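Local coordinates for protein luciferase-like monooxygenase (Streptomyces bottropensis, PDB 7BIP) that probably acts as a luciferase-like monooxygenase in rishirilide biosynthesis, inserting oxygen into an aromatic polyketide intermediate, at residues A[5-10]-A[23-28]; A[19-24]-A[51-56]; A[59-64]-A[71-76]. All blocks are in the same frame, centred on the assembly; numbering follows the deposited sequence.

Contact 1: residues A[5-10]-A[23-28]; sequences INLFPT and EESLRL. With CA (calcium ion), chain D; EDO (1,2-ethanediol), chain H.
Glu-23 OE2 is gripped twice, on a helix that also receives Leu-7 and Ile-5 against Ser-25 and Leu-28: it binds the calcium ion at 2.3 Å and accepts a hydrogen bond from O1 of 1,2-ethanediol, probably a crystallisation additive, at 2.8 Å. Glu-23 OE1 takes the same ion at 2.4 Å, a bidentate hold that fixes the rotation of the carboxylate. Water 1 is a further ligand and also pairs with O2 of the diol. With CG anti to the backbone N (chi1 -173°) and an extended chain beyond it, Glu-23 carries its charge well clear of the helix backbone.

The contact between the segments is apolar and has no hydrogen bond. Leu-7 divides its two methyls: CD1 comes up to Ser-25 O at 3.6 Å, whereas CD2 meets Leu-28 CD1 at 4.0 Å, the two leucine side chains crossing obliquely. Ile-5 sends CD1 against Leu-28 O at 3.7 Å. Ser-25 and Leu-28 lie three residues apart and so present one helical face to residues 5-7.

Strand 2-6 and helix 18-35 open the first beta-alpha-beta unit of the TIM barrel. Ile-5 and Leu-7 also rest on Val-40 of strand 39-42, Phe-60 of helix 57-67 touches both Leu-7 and Ser-25, and Phe-332 and Met-339 of helix 332-345 pack on Leu-28.

Contact 2: residues A[19-24]-A[51-56]; sequences GQHFEE and GGYSPD. With CA (calcium ion), chain D; EDO (1,2-ethanediol), chain H.
Tyr-53 turns the edge of its ring toward the face of His-21 in a T-shaped pair, with centroids 5.4 Å apart and planes at 72°. Tyr-53 CD2 leads, lying 3.7 Å from His-21 CG, while His-21 CB sits in the plane of the tyrosine ring at its edge. His-21 CG is anti to the backbone N (chi1 165°), swinging the imidazole toward the loop. The imidazole in turn presents its own edge to Phe-22, CD2 of His-21 standing over the centre of the phenyl face. Phe-22 reaches the loop with CZ, which meets Tyr-53 O at 3.3 Å. Water 2, in the imidazole plane, pairs with His-21 NE2 at 2.9 Å and donates a weak bond to Tyr-53 O.

Tyr-53 belongs to a type I beta turn, Gly-51 to Ser-54, in the loop that follows strand 39-42 of the TIM barrel and leads into helix 57-67, where Asp-56 is the N-cap. The phenol OH is hydrogen-bonded to Lys-16 O.

Gln-20 NE2 donates to Glu-24 OE2 at 2.6 Å and 168°, from above the carboxylate plane. With Glu-24 replaced by an alanine, Lys-16 would probably lose its salt-bridge mate and the Gln-20 amide be free to turn.

Contact 3: residues A[59-64]-A[71-76]; sequences TFLAAA and VRLVTG
Leu-61 and Leu-73 meet in the beta-alpha-beta unit formed by strand 39-42, helix 57-67 and strand 72-78, a repeating element of the TIM barrel. The axes of helix 59-64 and strand 72-75 run antiparallel, at 176°, and approach to 9.0 Å, as expected of a helix laid on the outside of the barrel strand that follows it. No hydrogen bond links the two segments; the packing is carried by aliphatic groups and carbonyl oxygens.

The tight part lies toward the end of the strand. Leu-61 presses CD1 into the backbone there, 3.6 Å from Val-74 O, and the same methyl meets the methyl of Thr-75, whose side chain it crosses at about a right angle. That threonine is held in place from its other branch: OG1, between the backbone N and the carbonyl carbon (chi1 57°), is hydrogen-bonded to Gly-106 O, which leaves CG2 to face the helix. Val-74 points the other way, away from the helix, toward Lys-41 of strand 39-42 and Asp-104 of strand 103-107.

Packing is looser toward the start of the strand. Leu-73 still points at the helix, but its CB stands 4.3 Å from Leu-61 CD2, and its CG is 4.0 Å from Leu-61 O. Arg-72, at the start of the strand, is partly exposed and forms a salt bridge with Asp-104 through NE. On the helix, Ala-62 and Ala-63 pack instead on Thr-59 and Ala-62 of the second subunit. One turn beyond Leu-61, Ala-64 contributes a single methyl, its CB lying 4.1 Å from Leu-73 CD1.

Contacts 1 and 2 share helix 18-35 and have centres about 8 Å apart. They are joined directly where Pro-9 O probably accepts a hydrogen bond from Gly-51 N at 2.7 Å, and where Pro-9 CB packs on His-21 CE1 at 3.6 Å. Contact 3, centred about 10 Å from contact 1 and 13 Å from contact 2, is tied to both by Phe-60: its CZ lies 3.7 Å from Leu-7 CD1, and its CD1 lies 3.9 Å from Phe-22 CD1. The calcium ion is bound by Glu-23, on that shared helix. Lys-41, seen at another calcium site but with no ion bound in this chain, has its side chain about 4 Å from that of Val-74.

Contact 1: residues A[5-10]-A[23-28]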
loop_
_atom_site.group_PDB
_atom_site.type_symbol
_atom_site.label_atom_id
_atom_site.label_comp_id
_atom_site.label_asym_id
_atom_site.label_seq_id
_atom_site.Cartn_x
_atom_site.Cartn_y
_atom_site.Cartn_z
ATOM N N ILE A 5 -3.100 -19.572 1.266
ATOM C CA ILE A 5 -2.295 -19.594 0.052
ATOM C C ILE A 5 -1.258 -18.489 0.135
ATOM O O ILE A 5 -1.480 -17.437 0.744
ATOM C CB ILE A 5 -3.126 -19.442 -1.236
ATOM C CG1 ILE A 5 -3.857 -18.094 -1.238
ATOM C CG2 ILE A 5 -4.091 -20.638 -1.396
ATOM C CD1 ILE A 5 -4.342 -17.657 -2.630
ATOM N N ASN A 6 -0.108 -18.753 -0.473
ATOM C CA ASN A 6 0.977 -17.798 -0.587
ATOM C C ASN A 6 1.122 -17.446 -2.058
ATOM O O ASN A 6 1.031 -18.324 -2.927
ATOM C CB ASN A 6 2.278 -18.391 -0.036
ATOM C CG ASN A 6 3.329 -17.339 0.272
ATOM O OD1 ASN A 6 3.216 -16.188 -0.141
ATOM N ND2 ASN A 6 4.374 -17.743 0.995
ATOM N N LEU A 7 1.303 -16.165 -2.337
ATOM C CA LEU A 7 1.384 -15.654 -3.705
ATOM C C LEU A 7 2.757 -15.005 -3.882
ATOM O O LEU A 7 2.901 -13.785 -3.937
ATOM C CB LEU A 7 0.231 -14.672 -4.000
ATOM C CG LEU A 7 -1.146 -15.342 -4.010
ATOM C CD1 LEU A 7 -2.292 -14.320 -4.072
ATOM C CD2 LEU A 7 -1.262 -16.384 -5.153
ATOM N N PHE A 8 3.772 -15.852 -3.951
ATOM C CA PHE A 8 5.156 -15.422 -4.092
ATOM C C PHE A 8 5.462 -15.375 -5.580
ATOM O O PHE A 8 5.516 -16.430 -6.221
ATOM C CB PHE A 8 6.066 -16.419 -3.383
ATOM C CG PHE A 8 7.505 -15.985 -3.228
ATOM C CD1 PHE A 8 8.124 -16.069 -1.990
ATOM C CD2 PHE A 8 8.257 -15.563 -4.311
ATOM C CE1 PHE A 8 9.448 -15.697 -1.826
ATOM C CE2 PHE A 8 9.585 -15.195 -4.150
ATOM C CZ PHE A 8 10.174 -15.265 -2.906
ATOM N N PRO A 9 5.692 -14.198 -6.175
ATOM C CA PRO A 9 5.980 -14.151 -7.619
ATOM C C PRO A 9 7.425 -14.541 -7.918
ATOM O O PRO A 9 8.364 -14.013 -7.323
ATOM C CB PRO A 9 5.711 -12.687 -7.985
ATOM C CG PRO A 9 5.986 -11.941 -6.733
ATOM C CD PRO A 9 5.609 -12.855 -5.579
ATOM N N THR A 10 7.597 -15.482 -8.843
ATOM C CA THR A 10 8.906 -15.839 -9.387
ATOM C C THR A 10 8.733 -15.756 -10.895
ATOM O O THR A 10 8.516 -16.764 -11.571
ATOM C CB THR A 10 9.370 -17.225 -8.923
ATOM O OG1 THR A 10 8.315 -18.177 -9.114
ATOM C CG2 THR A 10 9.718 -17.187 -7.470
ATOM N N GLU A 23 -3.837 -9.229 -11.909
ATOM C CA GLU A 23 -5.222 -9.645 -12.088
ATOM C C GLU A 23 -5.408 -11.086 -11.649
ATOM O O GLU A 23 -6.388 -11.415 -10.974
ATOM C CB GLU A 23 -5.648 -9.481 -13.543
ATOM C CG GLU A 23 -7.120 -9.749 -13.740
ATOM C CD GLU A 23 -7.488 -9.945 -15.188
ATOM O OE1 GLU A 23 -7.105 -9.091 -16.012
ATOM O OE2 GLU A 23 -8.161 -10.951 -15.496
ATOM N N GLU A 24 -4.463 -11.958 -12.012
ATOM C CA GLU A 24 -4.572 -13.363 -11.652
ATOM C C GLU A 24 -4.418 -13.556 -10.153
ATOM O O GLU A 24 -5.157 -14.339 -9.544
ATOM C CB GLU A 24 -3.529 -14.175 -12.426
ATOM C CG GLU A 24 -3.856 -14.272 -13.913
ATOM C CD GLU A 24 -2.812 -15.030 -14.704
ATOM O OE1 GLU A 24 -1.814 -15.463 -14.107
ATOM O OE2 GLU A 24 -2.998 -15.182 -15.928
ATOM N N SER A 25 -3.472 -12.845 -9.530
ATOM C CA SER A 25 -3.277 -13.020 -8.096
ATOM C C SER A 25 -4.490 -12.552 -7.304
ATOM O O SER A 25 -4.854 -13.175 -6.298
ATOM C CB SER A 25 -2.024 -12.275 -7.640
ATOM O OG SER A 25 -0.883 -13.049 -7.955
ATOM N N LEU A 26 -5.104 -11.433 -7.706
ATOM C CA LEU A 26 -6.306 -10.993 -7.000
ATOM C C LEU A 26 -7.450 -11.992 -7.173
ATOM O O LEU A 26 -8.242 -12.204 -6.246
ATOM C CB LEU A 26 -6.734 -9.596 -7.468
ATOM C CG LEU A 26 -5.845 -8.455 -6.970
ATOM C CD1 LEU A 26 -6.190 -7.149 -7.678
ATOM C CD2 LEU A 26 -5.960 -8.286 -5.451
ATOM N N ARG A 27 -7.549 -12.625 -8.345
ATOM C CA ARG A 27 -8.593 -13.629 -8.533
ATOM C C ARG A 27 -8.333 -14.865 -7.677
ATOM O O ARG A 27 -9.281 -15.470 -7.157
ATOM C CB ARG A 27 -8.706 -13.999 -10.011
ATOM C CG ARG A 27 -9.747 -15.070 -10.336
ATOM C CD ARG A 27 -11.109 -14.749 -9.737
ATOM N NE ARG A 27 -11.988 -15.925 -9.767
ATOM C CZ ARG A 27 -13.001 -16.120 -8.935
ATOM N NH1 ARG A 27 -13.280 -15.218 -8.003
ATOM N NH2 ARG A 27 -13.737 -17.219 -9.033
ATOM N N LEU A 28 -7.055 -15.252 -7.505
ATOM C CA LEU A 28 -6.747 -16.362 -6.604
ATOM C C LEU A 28 -7.064 -16.005 -5.156
ATOM O O LEU A 28 -7.499 -16.865 -4.376
ATOM C CB LEU A 28 -5.281 -16.779 -6.750
ATOM C CG LEU A 28 -4.927 -17.362 -8.126
ATOM C CD1 LEU A 28 -3.433 -17.470 -8.300
ATOM C CD2 LEU A 28 -5.578 -18.726 -8.334
HETATM CA CA CA D . -8.178 -10.409 -17.738
HETATM C C1 EDO H . -8.670 -13.975 -13.659
HETATM O O1 EDO H . -9.432 -12.780 -13.859
HETATM C C2 EDO H . -7.652 -14.143 -14.777
HETATM O O2 EDO H . -8.301 -14.687 -15.931
HETATM O O HOH W 1 -9.189 -12.447 -17.114
#

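Contact 2: residues A[19-24]-A[51-56]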
loop_
_atom_site.group_PDB
_atom_site.type_symbol
_atom_site.label_atom_id
_atom_site.label_comp_id
_atom_site.label_asym_id
_atom_site.label_seq_id
_atom_site.Cartn_x
_atom_site.Cartn_y
_atom_site.Cartn_z
ATOM N N GLY A 19 0.662 -6.704 -15.280
ATOM C CA GLY A 19 -0.781 -6.539 -15.330
ATOM C C GLY A 19 -1.498 -7.872 -15.230
ATOM O O GLY A 19 -2.447 -8.035 -14.454
ATOM N N GLN A 20 -1.041 -8.857 -16.006
ATOM C CA GLN A 20 -1.645 -10.179 -15.915
ATOM C C GLN A 20 -1.401 -10.804 -14.547
ATOM O O GLN A 20 -2.315 -11.403 -13.960
ATOM C CB GLN A 20 -1.105 -11.077 -17.033
ATOM C CG GLN A 20 -1.732 -12.454 -17.042
ATOM C CD GLN A 20 -1.121 -13.368 -18.080
ATOM O OE1 GLN A 20 -0.368 -12.925 -18.951
ATOM N NE2 GLN A 20 -1.434 -14.654 -17.989
ATOM N N HIS A 21 -0.173 -10.682 -14.025
ATOM C CA HIS A 21 0.148 -11.248 -12.720
ATOM C C HIS A 21 -0.802 -10.738 -11.648
ATOM O O HIS A 21 -1.307 -11.516 -10.824
ATOM C CB HIS A 21 1.587 -10.912 -12.330
ATOM C CG HIS A 21 1.870 -11.147 -10.877
ATOM N ND1 HIS A 21 2.031 -12.409 -10.347
ATOM C CD2 HIS A 21 1.976 -10.284 -9.839
ATOM C CE1 HIS A 21 2.240 -12.311 -9.045
ATOM N NE2 HIS A 21 2.215 -11.031 -8.714
ATOM N N PHE A 22 -1.054 -9.424 -11.627
ATOM C CA PHE A 22 -1.844 -8.904 -10.518
ATOM C C PHE A 22 -3.317 -9.221 -10.678
ATOM O O PHE A 22 -3.979 -9.501 -9.680
ATOM C CB PHE A 22 -1.597 -7.400 -10.337
ATOM C CG PHE A 22 -0.328 -7.119 -9.566
ATOM C CD1 PHE A 22 -0.254 -7.421 -8.215
ATOM C CD2 PHE A 22 0.804 -6.622 -10.203
ATOM C CE1 PHE A 22 0.920 -7.210 -7.496
ATOM C CE2 PHE A 22 1.987 -6.406 -9.491
ATOM C CZ PHE A 22 2.043 -6.698 -8.141
ATOM N N GLU A 23 -3.837 -9.229 -11.909
ATOM C CA GLU A 23 -5.222 -9.645 -12.088
ATOM C C GLU A 23 -5.408 -11.086 -11.649
ATOM O O GLU A 23 -6.388 -11.415 -10.974
ATOM C CB GLU A 23 -5.648 -9.481 -13.543
ATOM C CG GLU A 23 -7.120 -9.749 -13.740
ATOM C CD GLU A 23 -7.488 -9.945 -15.188
ATOM O OE1 GLU A 23 -7.105 -9.091 -16.012
ATOM O OE2 GLU A 23 -8.161 -10.951 -15.496
ATOM N N GLU A 24 -4.463 -11.958 -12.012
ATOM C CA GLU A 24 -4.572 -13.363 -11.652
ATOM C C GLU A 24 -4.418 -13.556 -10.153
ATOM O O GLU A 24 -5.157 -14.339 -9.544
ATOM C CB GLU A 24 -3.529 -14.175 -12.426
ATOM C CG GLU A 24 -3.856 -14.272 -13.913
ATOM C CD GLU A 24 -2.812 -15.030 -14.704
ATOM O OE1 GLU A 24 -1.814 -15.463 -14.107
ATOM O OE2 GLU A 24 -2.998 -15.182 -15.928
ATOM N N GLY A 51 10.664 -12.741 -6.550
ATOM C CA GLY A 51 9.932 -11.915 -5.614
ATOM C C GLY A 51 9.707 -10.479 -6.037
ATOM O O GLY A 51 8.905 -9.784 -5.396
ATOM N N GLY A 52 10.374 -10.010 -7.095
ATOM C CA GLY A 52 10.487 -8.575 -7.342
ATOM C C GLY A 52 9.222 -7.890 -7.823
ATOM O O GLY A 52 9.150 -6.656 -7.761
ATOM N N TYR A 53 8.235 -8.645 -8.320
ATOM C CA TYR A 53 6.922 -8.051 -8.572
ATOM C C TYR A 53 6.240 -7.602 -7.295
ATOM O O TYR A 53 5.206 -6.931 -7.372
ATOM C CB TYR A 53 5.987 -9.023 -9.289
ATOM C CG TYR A 53 6.171 -9.110 -10.786
ATOM C CD1 TYR A 53 7.352 -8.680 -11.396
ATOM C CD2 TYR A 53 5.178 -9.635 -11.598
ATOM C CE1 TYR A 53 7.525 -8.771 -12.768
ATOM C CE2 TYR A 53 5.345 -9.726 -12.980
ATOM C CZ TYR A 53 6.523 -9.302 -13.557
ATOM O OH TYR A 53 6.693 -9.392 -14.925
ATOM N N SER A 54 6.773 -7.941 -6.120
ATOM C CA SER A 54 6.146 -7.536 -4.866
ATOM C C SER A 54 7.126 -6.772 -3.972
ATOM O O SER A 54 7.534 -7.262 -2.912
ATOM C CB SER A 54 5.573 -8.754 -4.146
ATOM O OG SER A 54 4.822 -8.306 -3.022
ATOM N N PRO A 55 7.482 -5.536 -4.348
ATOM C CA PRO A 55 8.308 -4.704 -3.449
ATOM C C PRO A 55 7.549 -4.184 -2.238
ATOM O O PRO A 55 8.194 -3.727 -1.286
ATOM C CB PRO A 55 8.759 -3.548 -4.358
ATOM C CG PRO A 55 7.682 -3.452 -5.412
ATOM C CD PRO A 55 7.217 -4.873 -5.640
ATOM N N ASP A 56 6.219 -4.268 -2.231
ATOM C CA ASP A 56 5.414 -3.743 -1.125
ATOM C C ASP A 56 4.202 -4.649 -0.929
ATOM O O ASP A 56 3.158 -4.460 -1.564
ATOM C CB ASP A 56 4.973 -2.304 -1.397
ATOM C CG ASP A 56 4.465 -1.606 -0.165
ATOM O OD1 ASP A 56 5.290 -1.174 0.663
ATOM O OD2 ASP A 56 3.239 -1.477 -0.030
HETATM CA CA CA D . -8.178 -10.409 -17.738
HETATM C C1 EDO H . -8.670 -13.975 -13.659
HETATM O O1 EDO H . -9.432 -12.780 -13.859
HETATM C C2 EDO H . -7.652 -14.143 -14.777
HETATM O O2 EDO H . -8.301 -14.687 -15.931
HETATM O O HOH W 2 3.148 -9.334 -6.573
HETATM O O HOH W 1 -9.189 -12.447 -17.114
#

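Contact 3: residues A[59-64]-A[71-76]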
loop_
_atom_site.group_PDB
_atom_site.type_symbol
_atom_site.label_atom_id
_atom_site.label_comp_id
_atom_site.label_asym_id
_atom_site.label_seq_id
_atom_site.Cartn_x
_atom_site.Cartn_y
_atom_site.Cartn_z
ATOM N N THR A 59 0.628 -3.183 -0.338
ATOM C CA THR A 59 -0.144 -2.651 -1.463
ATOM C C THR A 59 -0.993 -3.742 -2.103
ATOM O O THR A 59 -2.185 -3.533 -2.375
ATOM C CB THR A 59 0.792 -2.020 -2.505
ATOM O OG1 THR A 59 1.477 -0.907 -1.915
ATOM C CG2 THR A 59 0.008 -1.516 -3.725
ATOM N N PHE A 60 -0.412 -4.930 -2.307
ATOM C CA PHE A 60 -1.218 -6.038 -2.809
ATOM C C PHE A 60 -2.274 -6.464 -1.793
ATOM O O PHE A 60 -3.433 -6.718 -2.150
ATOM C CB PHE A 60 -0.345 -7.240 -3.168
ATOM C CG PHE A 60 -1.158 -8.446 -3.527
ATOM C CD1 PHE A 60 -1.725 -8.542 -4.788
ATOM C CD2 PHE A 60 -1.414 -9.443 -2.594
ATOM C CE1 PHE A 60 -2.521 -9.628 -5.141
ATOM C CE2 PHE A 60 -2.208 -10.544 -2.934
ATOM C CZ PHE A 60 -2.760 -10.632 -4.215
ATOM N N LEU A 61 -1.881 -6.609 -0.525
ATOM C CA LEU A 61 -2.828 -7.141 0.453
ATOM C C LEU A 61 -3.999 -6.185 0.711
ATOM O O LEU A 61 -5.083 -6.638 1.076
ATOM C CB LEU A 61 -2.106 -7.480 1.756
ATOM C CG LEU A 61 -1.111 -8.640 1.650
ATOM C CD1 LEU A 61 -0.270 -8.707 2.916
ATOM C CD2 LEU A 61 -1.818 -9.978 1.359
ATOM N N ALA A 62 -3.818 -4.870 0.529
ATOM C CA ALA A 62 -4.967 -3.971 0.654
ATOM C C ALA A 62 -5.973 -4.203 -0.471
ATOM O O ALA A 62 -7.191 -4.219 -0.234
ATOM C CB ALA A 62 -4.495 -2.517 0.674
ATOM N N ALA A 63 -5.478 -4.426 -1.690
ATOM C CA ALA A 63 -6.356 -4.792 -2.795
ATOM C C ALA A 63 -7.031 -6.134 -2.527
ATOM O O ALA A 63 -8.246 -6.273 -2.698
ATOM C CB ALA A 63 -5.568 -4.828 -4.103
ATOM N N ALA A 64 -6.252 -7.139 -2.103
ATOM C CA ALA A 64 -6.830 -8.445 -1.773
ATOM C C ALA A 64 -7.886 -8.328 -0.677
ATOM O O ALA A 64 -8.954 -8.948 -0.762
ATOM C CB ALA A 64 -5.727 -9.423 -1.345
ATOM N N VAL A 71 -11.209 -14.287 4.391
ATOM C CA VAL A 71 -9.830 -14.752 4.405
ATOM C C VAL A 71 -8.940 -13.749 5.151
ATOM O O VAL A 71 -9.095 -12.529 5.022
ATOM C CB VAL A 71 -9.394 -14.979 2.943
ATOM C CG1 VAL A 71 -9.110 -13.655 2.214
ATOM C CG2 VAL A 71 -8.266 -15.943 2.835
ATOM N N ARG A 72 -8.008 -14.255 5.951
ATOM C CA ARG A 72 -7.062 -13.339 6.578
ATOM C C ARG A 72 -5.992 -12.904 5.573
ATOM O O ARG A 72 -5.792 -13.529 4.531
ATOM C CB ARG A 72 -6.426 -13.986 7.812
ATOM C CG ARG A 72 -7.469 -14.346 8.895
ATOM C CD ARG A 72 -6.825 -14.637 10.255
ATOM N NE ARG A 72 -6.229 -13.445 10.870
ATOM C CZ ARG A 72 -6.912 -12.483 11.489
ATOM N NH1 ARG A 72 -8.233 -12.548 11.585
ATOM N NH2 ARG A 72 -6.262 -11.443 12.004
ATOM N N LEU A 73 -5.323 -11.792 5.886
ATOM C CA LEU A 73 -4.253 -11.248 5.053
ATOM C C LEU A 73 -2.961 -11.285 5.855
ATOM O O LEU A 73 -2.922 -10.787 6.980
ATOM C CB LEU A 73 -4.561 -9.801 4.623
ATOM C CG LEU A 73 -5.768 -9.508 3.729
ATOM C CD1 LEU A 73 -5.904 -10.510 2.571
ATOM C CD2 LEU A 73 -7.037 -9.483 4.548
ATOM N N VAL A 74 -1.900 -11.869 5.291
ATOM C CA VAL A 74 -0.671 -12.083 6.054
ATOM C C VAL A 74 0.539 -11.595 5.270
ATOM O O VAL A 74 0.735 -11.985 4.115
ATOM C CB VAL A 74 -0.486 -13.565 6.431
ATOM C CG1 VAL A 74 0.700 -13.719 7.403
ATOM C CG2 VAL A 74 -1.767 -14.137 7.029
ATOM N N THR A 75 1.376 -10.774 5.906
ATOM C CA THR A 75 2.665 -10.447 5.304
ATOM C C THR A 75 3.660 -11.565 5.604
ATOM O O THR A 75 3.816 -11.983 6.755
ATOM C CB THR A 75 3.205 -9.097 5.798
ATOM O OG1 THR A 75 3.322 -9.073 7.229
ATOM C CG2 THR A 75 2.286 -7.964 5.360
ATOM N N GLY A 76 4.295 -12.083 4.556
ATOM C CA GLY A 76 5.312 -13.104 4.710
ATOM C C GLY A 76 6.512 -12.826 3.820
ATOM O O GLY A 76 6.734 -13.547 2.842
#